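Local coordinates for protein fimbrium subunit Fim1C (Bacteroides vulgatus, PDB 4QB7) that probably forms part of the tip of the fimbria, a filamentous cell-surface appendage that mediates cell adhesion and biofilm formation, at residues Gly41-Gln46 with Phe63-His68; Gly120-Thr125 with Tyr208-Asp213; Asn132-Met137 with Gln229-Phe234; Thr169-Ile174 with Thr323-Val328. All coordinates share one frame; numbering follows the deposited sequence.

Interaction 1. Residues Gly41-Gln46 with Phe63-His68; sequences GIFAYQ and FMYNEH
The ring of Phe43 turns its edge to the face of Tyr65 in an offset edge-to-face pair, the planes 83° apart and the centroids 5.5 Å. CE2 of Phe43 does the touching, 3.6 Å from CE1 of Tyr65, while Asn66 N lies over one face of the Phe43 ring. Tyr65 fixes its far end outside the pair, its OH bonded to Ser114 O. Phe63 has CG anti to its backbone N (chi1 -164°), and the ring presents its edge to Ala44, with Phe63 CD2 3.7 Å from Ala44 CB. An alanine at Phe63 would probably leave the Ala44 methyl and Ile91 of strand 90-97 without the ring they touch. Met64, a selenomethionine, runs alongside Ile42, its SE 3.8 Å from Ile42 CG2. In the backbone pairing Ala44 O takes Phe63 N at 2.9 Å and Met64 N at 3.1 Å from the same face of its plane, and Ala44 N bonds to Met64 O. Ile42 and Glu67 bond to each other both ways. Two irregularities thus interrupt one antiparallel pairing of strands 40-47 and 64-72: a classic beta bulge, with Phe63 and Met64 facing Ala44, and a G1 bulge, with Asn66 and Glu67 facing Ile42.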
# COMPACT_ATOMS: atom_id res chain seq x y z
N GLY A 41 -1.21 16.69 -3.85
CA GLY A 41 -2.34 17.52 -4.24
C GLY A 41 -3.18 17.95 -3.05
O GLY A 41 -3.43 17.15 -2.15
N ILE A 42 -3.62 19.22 -3.04
CA ILE A 42 -4.40 19.82 -1.95
C ILE A 42 -5.80 20.18 -2.38
O ILE A 42 -6.00 20.72 -3.46
CB ILE A 42 -3.70 21.11 -1.40
CG1 ILE A 42 -2.20 20.91 -1.15
CG2 ILE A 42 -4.42 21.67 -0.16
CD1 ILE A 42 -1.41 22.21 -0.90
N PHE A 43 -6.77 19.92 -1.48
CA PHE A 43 -8.15 20.37 -1.51
C PHE A 43 -8.30 21.37 -0.40
O PHE A 43 -7.80 21.12 0.69
CB PHE A 43 -9.15 19.23 -1.32
CG PHE A 43 -9.21 18.20 -2.41
CD1 PHE A 43 -8.40 17.06 -2.36
CD2 PHE A 43 -10.16 18.28 -3.42
CE1 PHE A 43 -8.51 16.05 -3.33
CE2 PHE A 43 -10.26 17.30 -4.40
CZ PHE A 43 -9.44 16.19 -4.35
N ALA A 44 -8.92 22.52 -0.66
CA ALA A 44 -9.14 23.52 0.38
C ALA A 44 -10.54 24.10 0.24
O ALA A 44 -10.96 24.49 -0.84
CB ALA A 44 -8.08 24.59 0.33
N TYR A 45 -11.27 24.11 1.36
CA TYR A 45 -12.65 24.56 1.48
C TYR A 45 -12.74 25.75 2.42
O TYR A 45 -12.52 25.64 3.62
CB TYR A 45 -13.51 23.40 2.03
CG TYR A 45 -13.55 22.13 1.19
CD1 TYR A 45 -12.44 21.29 1.09
CD2 TYR A 45 -14.73 21.71 0.60
CE1 TYR A 45 -12.49 20.10 0.36
CE2 TYR A 45 -14.80 20.50 -0.11
CZ TYR A 45 -13.66 19.73 -0.26
OH TYR A 45 -13.71 18.57 -0.98
N GLN A 46 -13.07 26.90 1.87
CA GLN A 46 -13.25 28.10 2.68
C GLN A 46 -14.71 28.17 3.21
O GLN A 46 -15.67 28.07 2.44
CB GLN A 46 -12.89 29.36 1.89
CG GLN A 46 -12.86 30.59 2.78
CD GLN A 46 -12.59 31.82 1.99
OE1 GLN A 46 -11.57 32.48 2.16
NE2 GLN A 46 -13.50 32.14 1.09
N PHE A 63 -11.60 26.77 -2.59
CA PHE A 63 -10.36 27.52 -2.35
C PHE A 63 -9.17 26.91 -3.08
O PHE A 63 -8.34 27.64 -3.59
CB PHE A 63 -10.10 27.59 -0.84
CG PHE A 63 -9.09 28.64 -0.47
CD1 PHE A 63 -9.45 29.98 -0.43
CD2 PHE A 63 -7.78 28.29 -0.16
CE1 PHE A 63 -8.52 30.96 -0.10
CE2 PHE A 63 -6.85 29.27 0.18
CZ PHE A 63 -7.22 30.59 0.19
N MSE A 64 -9.07 25.58 -3.09
CA MSE A 64 -8.02 24.86 -3.81
C MSE A 64 -8.64 23.58 -4.31
O MSE A 64 -9.33 22.91 -3.55
CB MSE A 64 -6.78 24.56 -2.92
CG MSE A 64 -5.87 25.77 -2.64
SE MSE A 64 -4.30 25.22 -1.63
CE MSE A 64 -3.50 26.90 -1.34
N TYR A 65 -8.44 23.23 -5.59
CA TYR A 65 -8.96 21.98 -6.14
C TYR A 65 -7.79 21.26 -6.77
O TYR A 65 -7.31 21.68 -7.83
CB TYR A 65 -10.14 22.16 -7.13
CG TYR A 65 -10.61 20.83 -7.67
CD1 TYR A 65 -11.39 19.98 -6.90
CD2 TYR A 65 -10.14 20.36 -8.90
CE1 TYR A 65 -11.72 18.70 -7.35
CE2 TYR A 65 -10.47 19.08 -9.35
CZ TYR A 65 -11.27 18.26 -8.59
OH TYR A 65 -11.61 17.01 -9.05
N ASN A 66 -7.30 20.21 -6.10
CA ASN A 66 -6.15 19.43 -6.55
C ASN A 66 -4.97 20.36 -6.89
O ASN A 66 -4.38 20.28 -7.97
CB ASN A 66 -6.52 18.52 -7.74
CG ASN A 66 -5.49 17.48 -8.05
OD1 ASN A 66 -4.89 16.90 -7.16
ND2 ASN A 66 -5.25 17.25 -9.33
N GLU A 67 -4.65 21.28 -5.96
CA GLU A 67 -3.53 22.22 -6.09
C GLU A 67 -2.23 21.43 -6.02
O GLU A 67 -2.05 20.68 -5.07
CB GLU A 67 -3.57 23.31 -5.02
CG GLU A 67 -2.59 24.45 -5.24
CD GLU A 67 -2.77 25.23 -6.52
OE1 GLU A 67 -3.93 25.60 -6.84
OE2 GLU A 67 -1.75 25.49 -7.20
N HIS A 68 -1.38 21.54 -7.05
CA HIS A 68 -0.12 20.80 -7.12
C HIS A 68 0.97 21.44 -6.24
O HIS A 68 1.48 22.53 -6.57
CB HIS A 68 0.37 20.68 -8.57
CG HIS A 68 1.45 19.66 -8.76
ND1 HIS A 68 2.19 19.60 -9.92
CD2 HIS A 68 1.89 18.69 -7.92
CE1 HIS A 68 3.03 18.60 -9.77
NE2 HIS A 68 2.89 18.02 -8.58

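Interaction 2. Residues Gly120-Thr125 with Tyr208-Asp213; sequences GAPTIT and YKFDND
Tyr208 and Ile124 form an antiparallel hydrogen-bonded pair: Tyr208 N gives a nearly straight bond of 2.7 Å to Ile124 O, and Tyr208 O takes Ile124 N at 3.0 Å. The Tyr208 OH donates to Asp213 OD1 at 2.6 Å, an oxygen that also has a salt bridge to Lys321. Lys209 follows as the non-hydrogen-bonded partner of Thr123, their side chains on the opposite face of the sheet from Tyr208 and Ile124. Phe210 packs against both Pro122 and Ile124. Its CG sits beside the backbone N, anti to the carbonyl carbon (chi1 -81°), and from there the ring lies between two neighbours: Tyr208 CE2 is over the centre of one face, Pro122 CG over the other, nearer the rim and 4.1 Å from the centroid in a CH-pi contact. At the ring edge CE1 meets Ile124 CD1 at 3.7 Å. An alanine at Phe210 would probably open a gap between Pro122 and Tyr208 and leave the end of Ile124 without this neighbour. The backbone N of Phe210 bonds to Pro122 O at 3.2 Å, and the same oxygen receives a water that in turn accepts from Asp211 N. A second water links Asp211 OD1 to Ala121 N, and the same carboxylate oxygen has a salt bridge to Lys56. The chain then turns through Asn212 to Asp213, a beta hairpin linking strands 203-209 and 214-217 whose first strand pairs antiparallel with strand 123-127.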
# COMPACT_ATOMS: atom_id res chain seq x y z
N GLY A 120 -19.00 18.65 0.46
CA GLY A 120 -18.46 17.88 1.57
C GLY A 120 -17.03 17.47 1.37
O GLY A 120 -16.39 17.86 0.38
N ALA A 121 -16.52 16.64 2.32
CA ALA A 121 -15.16 16.10 2.27
C ALA A 121 -14.98 15.35 0.95
O ALA A 121 -15.95 14.79 0.42
CB ALA A 121 -14.90 15.19 3.46
N PRO A 122 -13.79 15.44 0.32
CA PRO A 122 -13.61 14.80 -1.00
C PRO A 122 -13.54 13.26 -0.94
O PRO A 122 -13.65 12.63 0.13
CB PRO A 122 -12.29 15.41 -1.49
CG PRO A 122 -11.53 15.70 -0.25
CD PRO A 122 -12.55 16.13 0.76
N THR A 123 -13.43 12.64 -2.14
CA THR A 123 -13.29 11.19 -2.32
C THR A 123 -12.25 10.93 -3.40
O THR A 123 -11.91 11.84 -4.18
CB THR A 123 -14.62 10.44 -2.63
OG1 THR A 123 -15.12 10.76 -3.93
CG2 THR A 123 -15.70 10.66 -1.59
N ILE A 124 -11.72 9.69 -3.42
CA ILE A 124 -10.78 9.14 -4.37
C ILE A 124 -11.27 7.78 -4.81
O ILE A 124 -11.52 6.93 -3.95
CB ILE A 124 -9.35 9.03 -3.79
CG1 ILE A 124 -8.64 10.40 -3.72
CG2 ILE A 124 -8.49 7.99 -4.55
CD1 ILE A 124 -7.36 10.35 -2.92
N THR A 125 -11.41 7.57 -6.13
CA THR A 125 -11.66 6.27 -6.73
C THR A 125 -10.28 5.77 -7.14
O THR A 125 -9.58 6.44 -7.93
CB THR A 125 -12.68 6.33 -7.85
OG1 THR A 125 -13.91 6.80 -7.30
CG2 THR A 125 -12.89 4.96 -8.52
N TYR A 208 -12.29 5.76 -1.59
CA TYR A 208 -11.74 6.20 -0.31
C TYR A 208 -12.43 7.50 0.05
O TYR A 208 -12.44 8.44 -0.74
CB TYR A 208 -10.20 6.37 -0.35
CG TYR A 208 -9.64 7.01 0.90
CD1 TYR A 208 -9.37 6.25 2.04
CD2 TYR A 208 -9.39 8.38 0.96
CE1 TYR A 208 -8.90 6.84 3.22
CE2 TYR A 208 -8.96 8.99 2.14
CZ TYR A 208 -8.71 8.22 3.26
OH TYR A 208 -8.29 8.86 4.40
N LYS A 209 -13.00 7.55 1.26
CA LYS A 209 -13.74 8.70 1.76
C LYS A 209 -12.92 9.47 2.77
O LYS A 209 -12.51 8.92 3.79
CB LYS A 209 -15.06 8.23 2.40
CG LYS A 209 -16.07 7.57 1.48
CD LYS A 209 -17.41 7.57 2.20
CE LYS A 209 -17.89 6.26 2.82
NZ LYS A 209 -16.86 5.51 3.58
N PHE A 210 -12.70 10.77 2.50
CA PHE A 210 -11.96 11.65 3.39
C PHE A 210 -12.79 12.03 4.62
O PHE A 210 -12.22 12.48 5.61
CB PHE A 210 -11.53 12.91 2.64
CG PHE A 210 -10.29 12.74 1.80
CD1 PHE A 210 -10.36 12.21 0.53
CD2 PHE A 210 -9.05 13.16 2.27
CE1 PHE A 210 -9.22 12.11 -0.26
CE2 PHE A 210 -7.91 13.04 1.48
CZ PHE A 210 -8.00 12.53 0.22
N ASP A 211 -14.13 11.88 4.55
CA ASP A 211 -14.98 12.22 5.69
C ASP A 211 -14.67 11.35 6.92
O ASP A 211 -14.61 11.88 8.02
CB ASP A 211 -16.46 12.12 5.33
CG ASP A 211 -17.35 12.91 6.31
OD1 ASP A 211 -17.19 14.19 6.39
OD2 ASP A 211 -18.20 12.26 6.99
N ASN A 212 -14.46 10.04 6.77
CA ASN A 212 -14.21 9.19 7.93
C ASN A 212 -12.97 8.28 7.77
O ASN A 212 -12.79 7.34 8.58
CB ASN A 212 -15.45 8.34 8.24
CG ASN A 212 -15.92 7.52 7.08
OD1 ASN A 212 -15.41 7.62 5.96
ND2 ASN A 212 -16.95 6.74 7.32
N ASP A 213 -12.13 8.55 6.74
CA ASP A 213 -10.90 7.82 6.48
C ASP A 213 -11.17 6.29 6.33
O ASP A 213 -10.58 5.45 7.00
CB ASP A 213 -9.86 8.15 7.58
CG ASP A 213 -8.55 7.41 7.55
OD1 ASP A 213 -7.99 7.24 6.45
OD2 ASP A 213 -8.09 6.99 8.63
O HOH W 1 -18.36 15.68 4.25
O HOH W 2 -15.60 11.72 1.98

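Interaction 3. Residues Asn132-Met137 with Gln229-Phe234; sequences NNWKDM and QDLSDF. With SO4 (sulfate ion), chain R.
Trp134 reaches from its loop across to residues 229-234. Its CB rests 3.7 Å from Phe234 CD1, and CG, set anti to the carbonyl carbon (chi1 -50°), leads into an indole met on one face by Leu231. The CD2 methyl of Leu231 sits 3.7 Å from the centroid of the five-membered ring, almost on the normal, a CH-pi contact. NE1 then donates to Asp230 O at 2.8 Å, with the nitrogen above the carbonyl plane. At the far end of the indole CZ2 and CH2 come to Gln229, whose OE1 lies at the ring edge, 3.4 Å from CH2, with the amide plane nearly perpendicular to the indole; NE2 of that amide is held by Thr227 O. One water gathers the polar rim: it donates to Asp230 O and accepts from Asn133 ND2 and Asp233 N. Asn133 and Trp134 are the middle residues of a type I' turn from Asn132 to Lys135, closed by Lys135 N on Asn132 O. Across from it, Asp230 OD1 takes Ser232 N in an Asx turn and also Ser232 OG. The indole is therefore pinned both by its N-H and by apolar cover, so that the one polar atom of a largely buried ring is satisfied, with Asp230 O shared between indole and water.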
# COMPACT_ATOMS: atom_id res chain seq x y z
N ASN A 132 4.01 -4.14 -14.89
CA ASN A 132 5.46 -4.27 -14.65
C ASN A 132 5.71 -5.20 -13.46
O ASN A 132 6.41 -4.84 -12.52
CB ASN A 132 6.14 -2.89 -14.48
CG ASN A 132 7.64 -2.89 -14.21
OD1 ASN A 132 8.39 -3.83 -14.52
ND2 ASN A 132 8.09 -1.82 -13.56
N ASN A 133 5.12 -6.40 -13.48
CA ASN A 133 5.28 -7.41 -12.44
C ASN A 133 5.16 -6.86 -11.00
O ASN A 133 6.00 -7.15 -10.16
CB ASN A 133 6.59 -8.17 -12.62
CG ASN A 133 6.51 -9.01 -13.86
OD1 ASN A 133 7.27 -8.79 -14.81
ND2 ASN A 133 5.50 -9.90 -13.93
N TRP A 134 4.06 -6.09 -10.74
CA TRP A 134 3.69 -5.51 -9.43
C TRP A 134 4.68 -4.45 -8.91
O TRP A 134 4.58 -4.06 -7.75
CB TRP A 134 3.53 -6.63 -8.37
CG TRP A 134 2.65 -7.75 -8.83
CD1 TRP A 134 3.03 -8.89 -9.48
CD2 TRP A 134 1.22 -7.77 -8.78
NE1 TRP A 134 1.92 -9.63 -9.82
CE2 TRP A 134 0.79 -8.96 -9.41
CE3 TRP A 134 0.25 -6.91 -8.25
CZ2 TRP A 134 -0.55 -9.32 -9.49
CZ3 TRP A 134 -1.08 -7.26 -8.34
CH2 TRP A 134 -1.48 -8.46 -8.95
N LYS A 135 5.60 -3.97 -9.76
CA LYS A 135 6.66 -3.06 -9.33
C LYS A 135 6.26 -1.62 -9.52
O LYS A 135 7.01 -0.74 -9.13
CB LYS A 135 8.00 -3.38 -10.05
CG LYS A 135 8.40 -4.87 -9.88
CD LYS A 135 9.87 -5.17 -10.01
CE LYS A 135 10.14 -6.59 -10.45
NZ LYS A 135 10.12 -6.73 -11.94
N ASP A 136 5.04 -1.38 -10.03
CA ASP A 136 4.52 -0.03 -10.26
C ASP A 136 3.37 0.36 -9.32
O ASP A 136 2.77 1.41 -9.53
CB ASP A 136 4.02 0.08 -11.71
CG ASP A 136 5.07 0.08 -12.80
OD1 ASP A 136 6.28 0.09 -12.46
OD2 ASP A 136 4.67 0.06 -14.00
N MSE A 137 3.06 -0.47 -8.29
CA MSE A 137 1.94 -0.23 -7.36
C MSE A 137 2.16 1.07 -6.64
O MSE A 137 3.30 1.42 -6.30
CB MSE A 137 1.76 -1.39 -6.35
CG MSE A 137 1.61 -2.76 -7.01
SE MSE A 137 1.38 -4.17 -5.75
CE MSE A 137 -0.43 -4.35 -5.80
N GLN A 229 -3.56 -14.31 -8.82
CA GLN A 229 -2.64 -13.25 -9.23
C GLN A 229 -1.25 -13.76 -9.11
O GLN A 229 -0.84 -14.10 -8.01
CB GLN A 229 -2.85 -11.98 -8.37
CG GLN A 229 -4.28 -11.39 -8.44
CD GLN A 229 -4.66 -10.91 -9.83
OE1 GLN A 229 -3.91 -10.19 -10.51
NE2 GLN A 229 -5.84 -11.31 -10.28
N ASP A 230 -0.54 -13.88 -10.26
CA ASP A 230 0.82 -14.42 -10.28
C ASP A 230 1.85 -13.40 -9.83
O ASP A 230 2.01 -12.34 -10.45
CB ASP A 230 1.20 -14.97 -11.67
CG ASP A 230 2.34 -15.99 -11.65
OD1 ASP A 230 2.92 -16.23 -10.55
OD2 ASP A 230 2.64 -16.56 -12.72
N LEU A 231 2.57 -13.76 -8.74
CA LEU A 231 3.61 -12.96 -8.11
C LEU A 231 5.01 -13.51 -8.38
O LEU A 231 5.97 -12.99 -7.85
CB LEU A 231 3.38 -12.90 -6.58
CG LEU A 231 2.07 -12.37 -6.04
CD1 LEU A 231 2.03 -12.56 -4.57
CD2 LEU A 231 1.92 -10.90 -6.34
N SER A 232 5.13 -14.58 -9.18
CA SER A 232 6.41 -15.27 -9.45
C SER A 232 7.51 -14.36 -9.97
O SER A 232 8.66 -14.51 -9.53
CB SER A 232 6.22 -16.43 -10.41
OG SER A 232 5.30 -17.35 -9.87
N ASP A 233 7.19 -13.43 -10.88
CA ASP A 233 8.23 -12.54 -11.42
C ASP A 233 8.51 -11.34 -10.50
O ASP A 233 9.43 -10.56 -10.78
CB ASP A 233 7.88 -12.07 -12.84
CG ASP A 233 7.82 -13.17 -13.87
OD1 ASP A 233 8.67 -14.10 -13.80
OD2 ASP A 233 6.92 -13.13 -14.72
N PHE A 234 7.74 -11.20 -9.40
CA PHE A 234 7.92 -10.13 -8.43
C PHE A 234 8.98 -10.56 -7.44
O PHE A 234 9.70 -9.72 -6.87
CB PHE A 234 6.58 -9.78 -7.74
CG PHE A 234 6.71 -8.73 -6.65
CD1 PHE A 234 6.90 -7.39 -6.97
CD2 PHE A 234 6.69 -9.10 -5.29
CE1 PHE A 234 7.06 -6.43 -5.96
CE2 PHE A 234 6.82 -8.13 -4.29
CZ PHE A 234 7.01 -6.81 -4.63
S SO4 R . 2.91 -5.56 -17.90
O1 SO4 R . 3.50 -4.26 -17.63
O2 SO4 R . 2.57 -6.31 -16.67
O3 SO4 R . 1.69 -5.36 -18.69
O4 SO4 R . 3.88 -6.35 -18.67
O HOH W 3 4.57 -11.67 -11.61

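Interaction 4. Residues Thr169-Ile174 with Thr323-Val328; sequences TQIANI and TKHTYV
Thr169 and His325 meet because OG1 of Thr169 stands anti to its backbone N (chi1 -167°), at the edge of the imidazole and 3.4 Å from CD2. Gln170, with CG likewise anti to N (chi1 -166°) and an extended chain, runs alongside Lys324, NE2 3.5 Å from its CD. On the other face of the sheet Tyr327 brings CD2 to within 4.0 Å of Ile174 CG1, at the ring edge, and Ile171 CG2 touches CE2 of the same ring. Donors alternate between the parallel strands: Gln170 N bonds to Thr323 O, His325 N to Gln170 O at 2.7 Å, Ala172 N to His325 O, and Tyr327 N to Asn173 O. Between Ile171 and Asn173 the register slips by one residue at Ala172, a beta bulge after which Asn173 pairs with Thr326. The buried polar ends are answered from outside the pair: Tyr327 OH by Thr318 OG1, Thr169 OG1 by Lys320 O, and His325 by Asp342 OD1 at ND1 and Lys320 N at NE2. A backbone N at NE2 and a carboxylate at ND1 would probably favour a neutral imidazole protonated on ND1.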
# COMPACT_ATOMS: atom_id res chain seq x y z
N THR A 169 -2.93 -1.46 2.48
CA THR A 169 -2.29 -2.50 3.28
C THR A 169 -0.96 -2.83 2.59
O THR A 169 -0.88 -2.86 1.35
CB THR A 169 -3.20 -3.71 3.52
OG1 THR A 169 -2.61 -4.50 4.55
CG2 THR A 169 -3.42 -4.56 2.31
N GLN A 170 0.09 -3.03 3.38
CA GLN A 170 1.37 -3.43 2.82
C GLN A 170 1.67 -4.91 3.11
O GLN A 170 1.51 -5.35 4.25
CB GLN A 170 2.51 -2.58 3.36
CG GLN A 170 3.77 -2.75 2.53
CD GLN A 170 4.98 -2.13 3.14
OE1 GLN A 170 6.04 -2.73 3.18
NE2 GLN A 170 4.87 -0.91 3.59
N ILE A 171 2.11 -5.67 2.08
CA ILE A 171 2.64 -7.03 2.21
C ILE A 171 4.13 -6.78 2.10
O ILE A 171 4.64 -6.62 0.98
CB ILE A 171 2.08 -8.10 1.22
CG1 ILE A 171 0.53 -8.18 1.20
CG2 ILE A 171 2.69 -9.46 1.48
CD1 ILE A 171 -0.21 -7.98 2.61
N ALA A 172 4.76 -6.50 3.27
CA ALA A 172 6.18 -6.13 3.36
C ALA A 172 7.10 -7.25 2.89
O ALA A 172 8.15 -6.98 2.30
CB ALA A 172 6.52 -5.76 4.78
N ASN A 173 6.71 -8.51 3.16
CA ASN A 173 7.46 -9.69 2.76
C ASN A 173 6.70 -10.97 3.00
O ASN A 173 5.72 -11.00 3.73
CB ASN A 173 8.82 -9.77 3.48
CG ASN A 173 9.96 -10.06 2.55
OD1 ASN A 173 9.92 -10.99 1.76
ND2 ASN A 173 10.98 -9.23 2.60
N ILE A 174 7.16 -12.02 2.35
CA ILE A 174 6.75 -13.41 2.49
C ILE A 174 8.07 -14.15 2.65
O ILE A 174 8.92 -14.11 1.75
CB ILE A 174 5.83 -13.94 1.38
CG1 ILE A 174 4.55 -13.08 1.31
CG2 ILE A 174 5.48 -15.40 1.67
CD1 ILE A 174 3.73 -13.24 0.12
N THR A 323 -1.50 -1.21 8.02
CA THR A 323 -0.66 -2.26 8.61
C THR A 323 0.32 -2.78 7.56
O THR A 323 -0.04 -2.90 6.40
CB THR A 323 -1.54 -3.39 9.16
OG1 THR A 323 -2.43 -2.86 10.12
CG2 THR A 323 -0.76 -4.49 9.84
N LYS A 324 1.57 -3.07 8.00
CA LYS A 324 2.62 -3.76 7.24
C LYS A 324 2.55 -5.24 7.65
O LYS A 324 2.81 -5.55 8.82
CB LYS A 324 4.04 -3.21 7.53
CG LYS A 324 4.33 -1.82 7.02
CD LYS A 324 5.83 -1.55 6.89
CE LYS A 324 6.48 -0.98 8.13
NZ LYS A 324 7.96 -0.97 8.01
N HIS A 325 2.21 -6.16 6.73
CA HIS A 325 2.16 -7.60 7.04
C HIS A 325 3.37 -8.34 6.47
O HIS A 325 3.73 -8.15 5.30
CB HIS A 325 0.89 -8.28 6.51
CG HIS A 325 -0.40 -7.75 7.07
ND1 HIS A 325 -0.95 -8.25 8.23
CD2 HIS A 325 -1.27 -6.85 6.54
CE1 HIS A 325 -2.09 -7.61 8.40
NE2 HIS A 325 -2.34 -6.77 7.39
N THR A 326 4.01 -9.15 7.31
CA THR A 326 5.09 -10.07 6.91
C THR A 326 4.60 -11.45 7.23
O THR A 326 4.35 -11.74 8.41
CB THR A 326 6.44 -9.79 7.60
OG1 THR A 326 6.88 -8.45 7.35
CG2 THR A 326 7.52 -10.81 7.18
N TYR A 327 4.43 -12.29 6.21
CA TYR A 327 4.00 -13.67 6.45
C TYR A 327 5.21 -14.57 6.55
O TYR A 327 6.07 -14.54 5.66
CB TYR A 327 3.07 -14.17 5.36
CG TYR A 327 1.82 -13.35 5.16
CD1 TYR A 327 0.84 -13.28 6.15
CD2 TYR A 327 1.58 -12.70 3.96
CE1 TYR A 327 -0.31 -12.51 5.98
CE2 TYR A 327 0.42 -11.94 3.76
CZ TYR A 327 -0.52 -11.84 4.78
OH TYR A 327 -1.67 -11.12 4.59
N VAL A 328 5.30 -15.35 7.63
CA VAL A 328 6.38 -16.32 7.78
C VAL A 328 5.76 -17.69 7.63
O VAL A 328 4.88 -18.07 8.41
CB VAL A 328 7.18 -16.14 9.09
CG1 VAL A 328 8.30 -17.19 9.20
CG2 VAL A 328 7.74 -14.72 9.19

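Interactions 1 and 4 both pair strands of one large mixed sheet, antiparallel with two bulges in the first and parallel with one in the second, their centres 33 Å apart. Interaction 1 is a buried contact whose side-chain packing is mostly apolar; the other three are partly buried. Interaction 2 belongs to a separate antiparallel sheet and packs against interaction 1, Pro122 lying beside Phe43 and Tyr45, while waters and salt bridges mark its outer loop. Interaction 3 joins the 132-137 loop to the short strand 229-230 and the loop after it, by side chains and water instead of backbone pairing. It shares a neighbour with interaction 4: strand 259-270 bonds to Ile171 and Asn173 and also receives Trp134 and Phe234.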